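Local structure of HIT domain-containing protein (Leishmania major, 3KSV) at the interface of chains A and B. The protein is a zinc-binding histidine triad protein that probably acts on nucleotide substrates through a nucleotidyl-histidine intermediate. Numbering follows the deposited sequence. Chains: chain A/B, Uncharacterized protein.

All three contacts belong to one two-fold symmetric interface between chains A and B; contacts 1 and 2 recur with the chains exchanged, while contact 3 straddles the axis. Contacts 2 and 3 are neighbours, their C-alpha centres about 5 Å apart, sharing A:Leu93, B:Leu121 and B:Ile123 and built on strands 89-96 and 122-124. Contact 1, where helices 64-82 pack, has its C-alpha centre about 20 Å from that of contact 3 and 22 Å from that of contact 2. Strand pairing and helix packing join the copies, probably in the dimer known for HINT-like proteins; the centre of contact 2 is about 9 Å from A:His108, the predicted nucleophile.

Contact 1: the interface of chains A and B. Residues chain A 72, 75-76, 79; chain B 64, 67, 149.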
loop_
_atom_site.group_PDB
_atom_site.type_symbol
_atom_site.label_atom_id
_atom_site.label_comp_id
_atom_site.label_asym_id
_atom_site.label_seq_id
_atom_site.Cartn_x
_atom_site.Cartn_y
_atom_site.Cartn_z
ATOM N N VAL A 72 -2.890 -10.493 -1.271
ATOM C CA VAL A 72 -2.909 -11.329 -2.458
ATOM C C VAL A 72 -3.684 -10.659 -3.594
ATOM O O VAL A 72 -3.183 -10.603 -4.710
ATOM C CB VAL A 72 -3.510 -12.731 -2.163
ATOM C CG1 VAL A 72 -3.931 -13.426 -3.447
ATOM C CG2 VAL A 72 -2.505 -13.577 -1.392
ATOM N N ALA A 75 -1.630 -7.725 -5.056
ATOM C CA ALA A 75 -0.578 -8.215 -5.950
ATOM C C ALA A 75 -1.146 -8.624 -7.301
ATOM O O ALA A 75 -0.549 -8.352 -8.331
ATOM C CB ALA A 75 0.177 -9.409 -5.304
ATOM N N LYS A 76 -2.297 -9.284 -7.291
ATOM C CA LYS A 76 -2.943 -9.693 -8.538
ATOM C C LYS A 76 -3.379 -8.481 -9.350
ATOM O O LYS A 76 -3.143 -8.426 -10.566
ATOM C CB LYS A 76 -4.148 -10.591 -8.263
ATOM C CG LYS A 76 -3.747 -11.932 -7.755
ATOM C CD LYS A 76 -4.902 -12.888 -7.641
ATOM C CE LYS A 76 -4.405 -14.300 -7.309
ATOM N NZ LYS A 76 -5.534 -15.259 -7.246
ATOM N N ARG A 79 -0.624 -6.743 -11.177
ATOM C CA ARG A 79 -0.253 -7.404 -12.423
ATOM C C ARG A 79 -1.194 -6.942 -13.553
ATOM O O ARG A 79 -0.765 -6.739 -14.700
ATOM C CB ARG A 79 -0.313 -8.920 -12.260
ATOM C CG ARG A 79 0.742 -9.513 -11.336
ATOM C CD ARG A 79 0.291 -10.887 -10.890
ATOM N NE ARG A 79 1.370 -11.814 -10.590
ATOM C CZ ARG A 79 2.061 -11.842 -9.457
ATOM N NH1 ARG A 79 1.850 -10.948 -8.469
ATOM N NH2 ARG A 79 2.996 -12.767 -9.315
ATOM N N MET B 64 2.507 -15.027 -4.978
ATOM C CA MET B 64 1.234 -14.968 -4.257
ATOM C C MET B 64 1.386 -15.303 -2.762
ATOM O O MET B 64 0.792 -14.649 -1.920
ATOM C CB MET B 64 0.189 -15.879 -4.933
ATOM C CG MET B 64 -0.900 -15.176 -5.801
ATOM S SD MET B 64 -0.594 -13.493 -6.432
ATOM N N ALA B 67 2.933 -12.417 -1.187
ATOM C CA ALA B 67 1.950 -11.349 -1.108
ATOM C C ALA B 67 1.078 -11.511 0.132
ATOM O O ALA B 67 0.799 -10.524 0.828
ATOM C CB ALA B 67 1.125 -11.303 -2.358
ATOM N N ILE B 149 -4.479 -15.644 -13.180
ATOM C CA ILE B 149 -3.363 -15.830 -12.230
ATOM C C ILE B 149 -3.667 -17.015 -11.304
ATOM O O ILE B 149 -2.936 -18.011 -11.280
ATOM C CB ILE B 149 -3.150 -14.578 -11.362
ATOM C CG1 ILE B 149 -2.863 -13.355 -12.224
ATOM C CG2 ILE B 149 -2.011 -14.776 -10.390
ATOM C CD1 ILE B 149 -2.854 -12.082 -11.406
#
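Helix 64-82 of chain A packs against the same helix of chain B, and the C-terminal end of chain B, past its last helix, comes in alongside. Between the helices, small residues meet: the methyl CB of A:Ala75 faces CB of B:Ala67 at 3.6 Å, and that B:Ala67 methyl also looks at the backbone of A:Val72. A:Val72 turns its CG2 branch toward the backbone carbonyl O of B:Met64, 3.5 Å away.

The long side chains carry the rest. A:Lys76 leaves the helix with CG beside its backbone N (chi1 -70°) and then runs extended, so that its methylenes pass both B:Met64 and B:Ile149. B:Met64 lies roughly perpendicular to this chain, its SD 3.8 Å from CG of A:Lys76; its side chain is incomplete in the model beyond the sulfur. Round the same stem, B:Ile149 runs antiparallel to A:Lys76, its CD1 methyl 3.7 Å from CB of A:Lys76. CD1 of B:Ile149 also sits 3.4 Å from CD of A:Arg79, so it rests in the groove between the A:Lys76 and A:Arg79 stems. The guanidinium group of A:Arg79 turns one face to SD of B:Met64, toward the rim, while the carbonyl O of A:Ala75 lies at its edge in plane.

The patch appears to hold the C-terminal residue of one copy against the helix of the other, a largely aliphatic contribution to the dimer.

Contact 2: the interface of chains A and B. Residues chain A 93-95, 100; chain B 90-91, 121, 123.
Strand 89-96 of chain A meets strand 89-96 of chain B in antiparallel register, A:Asn95 bridging to B:Asn91, while the loop carrying A:Ala100 closes over the same asparagine and strand 122-124 of chain B approaches A:Leu93. The side-chain amide nitrogen ND2 of B:Asn91 is the polar centre, giving hydrogen bonds to two acceptors of chain A. In one, ND2 of B:Asn91 lies 2.7 Å from the side-chain oxygen OD1 of A:Asn95; this acceptor lies in the amide plane of B:Asn91, but the nitrogen stands above the carbonyl plane of A:Asn95, 44° out of it, and the bond is bent, with 135° at the hydrogen. In the other, somewhat straighter, ND2 of B:Asn91 is also 2.7 Å from the backbone O of A:Ala100, and here it sits in the carbonyl plane on a lone pair. Having both acceptors on ND2 fixes which way round the amide of B:Asn91 points. OD1 of B:Asn91 lies 3.6 Å from the methyl CB of A:Ala100.

Beside this pair, A:Leu93 sends its CG anti to the backbone N (chi1 -180°), carrying its methyls toward chain B. CD1 of A:Leu93 comes within 3.9 Å of CD2 of B:Leu121, and within 3.8 Å of CD1 of B:Ile123, whose side chain reaches toward the leucine tip to tip.

The site ties the edge of the strand pairing to a loop of the partner and probably sets the register of the sheet across the dimer.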
loop_
_atom_site.group_PDB
_atom_site.type_symbol
_atom_site.label_atom_id
_atom_site.label_comp_id
_atom_site.label_asym_id
_atom_site.label_seq_id
_atom_site.Cartn_x
_atom_site.Cartn_y
_atom_site.Cartn_z
ATOM N N LEU A 93 -1.330 3.236 -2.821
ATOM C CA LEU A 93 -1.549 4.203 -1.777
ATOM C C LEU A 93 -2.744 3.795 -0.945
ATOM O O LEU A 93 -3.802 3.491 -1.474
ATOM C CB LEU A 93 -1.818 5.572 -2.377
ATOM C CG LEU A 93 -2.064 6.685 -1.355
ATOM C CD1 LEU A 93 -0.744 7.012 -0.642
ATOM C CD2 LEU A 93 -2.633 7.890 -2.059
ATOM N N GLN A 94 -2.581 3.808 0.381
ATOM C CA GLN A 94 -3.695 3.512 1.288
ATOM C C GLN A 94 -3.608 4.477 2.443
ATOM O O GLN A 94 -2.596 4.531 3.122
ATOM C CB GLN A 94 -3.612 2.076 1.769
ATOM C CG GLN A 94 -4.868 1.580 2.481
ATOM C CD GLN A 94 -4.786 1.762 3.965
ATOM O OE1 GLN A 94 -3.722 1.567 4.551
ATOM N NE2 GLN A 94 -5.912 2.161 4.599
ATOM N N ASN A 95 -4.693 5.223 2.654
ATOM C CA ASN A 95 -4.723 6.347 3.580
ATOM C C ASN A 95 -5.517 6.024 4.874
ATOM O O ASN A 95 -6.555 5.364 4.828
ATOM C CB ASN A 95 -5.382 7.512 2.869
ATOM C CG ASN A 95 -4.631 7.933 1.626
ATOM O OD1 ASN A 95 -3.409 7.865 1.561
ATOM N ND2 ASN A 95 -5.358 8.405 0.651
ATOM N N ALA A 100 -4.583 12.243 6.970
ATOM C CA ALA A 100 -3.765 11.458 6.038
ATOM C C ALA A 100 -4.445 11.331 4.658
ATOM O O ALA A 100 -4.050 10.497 3.814
ATOM C CB ALA A 100 -3.456 10.098 6.645
ATOM N N TYR B 90 -1.766 7.777 9.374
ATOM C CA TYR B 90 -0.619 7.349 8.575
ATOM C C TYR B 90 -0.979 7.029 7.123
ATOM O O TYR B 90 -2.125 6.733 6.793
ATOM C CB TYR B 90 0.068 6.126 9.222
ATOM C CG TYR B 90 -0.900 4.976 9.505
ATOM C CD1 TYR B 90 -1.049 3.919 8.608
ATOM C CD2 TYR B 90 -1.639 4.944 10.673
ATOM C CE1 TYR B 90 -1.918 2.896 8.862
ATOM C CE2 TYR B 90 -2.526 3.916 10.934
ATOM C CZ TYR B 90 -2.648 2.902 10.026
ATOM O OH TYR B 90 -3.536 1.897 10.270
ATOM N N ASN B 91 0.026 7.071 6.258
ATOM C CA ASN B 91 -0.152 6.696 4.872
ATOM C C ASN B 91 0.695 5.454 4.575
ATOM O O ASN B 91 1.825 5.314 5.094
ATOM C CB ASN B 91 0.250 7.832 3.945
ATOM C CG ASN B 91 -0.647 9.050 4.074
ATOM O OD1 ASN B 91 -0.312 9.984 4.797
ATOM N ND2 ASN B 91 -1.785 9.060 3.364
ATOM N N LEU B 121 3.634 12.306 4.619
ATOM C CA LEU B 121 3.419 12.262 3.178
ATOM C C LEU B 121 2.519 13.407 2.716
ATOM O O LEU B 121 1.466 13.669 3.291
ATOM C CB LEU B 121 2.829 10.918 2.743
ATOM C CG LEU B 121 2.718 10.694 1.231
ATOM C CD1 LEU B 121 4.108 10.561 0.563
ATOM C CD2 LEU B 121 1.853 9.467 0.968
ATOM N N ILE B 123 0.533 14.762 -0.665
ATOM C CA ILE B 123 -0.082 14.167 -1.845
ATOM C C ILE B 123 -0.801 15.226 -2.692
ATOM O O ILE B 123 -1.506 16.073 -2.152
ATOM C CB ILE B 123 -1.126 13.115 -1.400
ATOM C CG1 ILE B 123 -0.475 11.767 -1.140
ATOM C CG2 ILE B 123 -2.178 12.862 -2.448
ATOM C CD1 ILE B 123 -1.541 10.660 -0.993
#

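Contact 3: the interface of chains A and B. Residues chain A 92-93, 121, 123; chain B 92-93, 121, 123.
Two leucines face each other across the two-fold axis: A:Leu93 and B:Leu93 bring their CD1 methyls to 3.9 Å, each coming from a strand 89-96 that pairs antiparallel with its copy at this very residue. Strands 122-124 also pair across the axis, at A:Ile123 with B:Ile123, so the side chains of both strand pairs gather in one apolar cluster.

A:Ile123 points its CD1 end at B:Leu93, as in the exchanged pair; the shortest approach of the two in the model is doubtful. CG1 of A:Ile123 stands beside the backbone N (chi1 -85°), which sends the ethyl arm toward the leucine and leaves the CG2 branch for another neighbour. That neighbour is B:Leu121, whose CD1 methyl lies 4.0 Å from CG2 of A:Ile123 as the two side chains cross at a slant.

A:Leu121 divides its methyls between two residues of chain B. While CD2 repeats the exchanged contact with B:Leu93, CD1 of A:Leu121 turns to B:Ile123, 4.0 Å from its CG2 and 4.1 Å from its CD1. Branched ends thus fill both sides of the axis with methyl contacts, a likely source of dimer cohesion.

The backbones come near as well where the strands pass. The carbonyl O of A:Val92 faces CA of B:Leu93 at 3.3 Å, and this oxygen also lies 3.6 Å from the B:Leu93 methyl CD1.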
loop_
_atom_site.group_PDB
_atom_site.type_symbol
_atom_site.label_atom_id
_atom_site.label_comp_id
_atom_site.label_asym_id
_atom_site.label_seq_id
_atom_site.Cartn_x
_atom_site.Cartn_y
_atom_site.Cartn_z
ATOM N N VAL A 92 0.908 2.458 -5.299
ATOM C CA VAL A 92 -0.064 1.881 -4.395
ATOM C C VAL A 92 -0.122 2.792 -3.157
ATOM O O VAL A 92 0.892 3.086 -2.533
ATOM C CB VAL A 92 0.302 0.436 -3.992
ATOM C CG1 VAL A 92 -0.704 -0.101 -2.951
ATOM C CG2 VAL A 92 0.308 -0.470 -5.235
ATOM N N LEU A 93 -1.330 3.236 -2.821
ATOM C CA LEU A 93 -1.549 4.203 -1.777
ATOM C C LEU A 93 -2.744 3.795 -0.945
ATOM O O LEU A 93 -3.802 3.491 -1.474
ATOM C CB LEU A 93 -1.818 5.572 -2.377
ATOM C CG LEU A 93 -2.064 6.685 -1.355
ATOM C CD1 LEU A 93 -0.744 7.012 -0.642
ATOM C CD2 LEU A 93 -2.633 7.890 -2.059
ATOM N N LEU A 121 -0.360 9.842 -9.433
ATOM C CA LEU A 121 -0.079 10.330 -8.089
ATOM C C LEU A 121 1.128 11.266 -8.078
ATOM O O LEU A 121 2.176 10.969 -8.646
ATOM C CB LEU A 121 0.141 9.173 -7.110
ATOM C CG LEU A 121 0.277 9.563 -5.634
ATOM C CD1 LEU A 121 -1.053 10.103 -5.054
ATOM C CD2 LEU A 121 0.782 8.363 -4.843
ATOM N N ILE A 123 3.611 13.271 -5.428
ATOM C CA ILE A 123 4.107 13.064 -4.073
ATOM C C ILE A 123 5.141 14.131 -3.689
ATOM O O ILE A 123 6.019 14.454 -4.483
ATOM C CB ILE A 123 4.791 11.678 -3.989
ATOM C CG1 ILE A 123 3.778 10.579 -3.716
ATOM C CG2 ILE A 123 5.792 11.593 -2.867
ATOM C CD1 ILE A 123 4.485 9.260 -3.336
ATOM N N VAL B 92 0.127 4.546 3.777
ATOM C CA VAL B 92 0.846 3.407 3.245
ATOM C C VAL B 92 1.079 3.681 1.750
ATOM O O VAL B 92 0.150 3.964 1.000
ATOM C CB VAL B 92 0.071 2.086 3.444
ATOM C CG1 VAL B 92 0.824 0.917 2.774
ATOM C CG2 VAL B 92 -0.111 1.804 4.945
ATOM N N LEU B 93 2.340 3.597 1.336
ATOM C CA LEU B 93 2.755 3.954 0.004
ATOM C C LEU B 93 3.738 2.930 -0.516
ATOM O O LEU B 93 4.701 2.588 0.153
ATOM C CB LEU B 93 3.428 5.316 0.011
ATOM C CG LEU B 93 3.910 5.801 -1.359
ATOM C CD1 LEU B 93 2.691 6.160 -2.221
ATOM C CD2 LEU B 93 4.831 6.979 -1.173
ATOM N N LEU B 121 3.634 12.306 4.619
ATOM C CA LEU B 121 3.419 12.262 3.178
ATOM C C LEU B 121 2.519 13.407 2.716
ATOM O O LEU B 121 1.466 13.669 3.291
ATOM C CB LEU B 121 2.829 10.918 2.743
ATOM C CG LEU B 121 2.718 10.694 1.231
ATOM C CD1 LEU B 121 4.108 10.561 0.563
ATOM C CD2 LEU B 121 1.853 9.467 0.968
ATOM N N ILE B 123 0.533 14.762 -0.665
ATOM C CA ILE B 123 -0.082 14.167 -1.845
ATOM C C ILE B 123 -0.801 15.226 -2.692
ATOM O O ILE B 123 -1.506 16.073 -2.152
ATOM C CB ILE B 123 -1.126 13.115 -1.400
ATOM C CG1 ILE B 123 -0.475 11.767 -1.140
ATOM C CG2 ILE B 123 -2.178 12.862 -2.448
ATOM C CD1 ILE B 123 -1.541 10.660 -0.993
#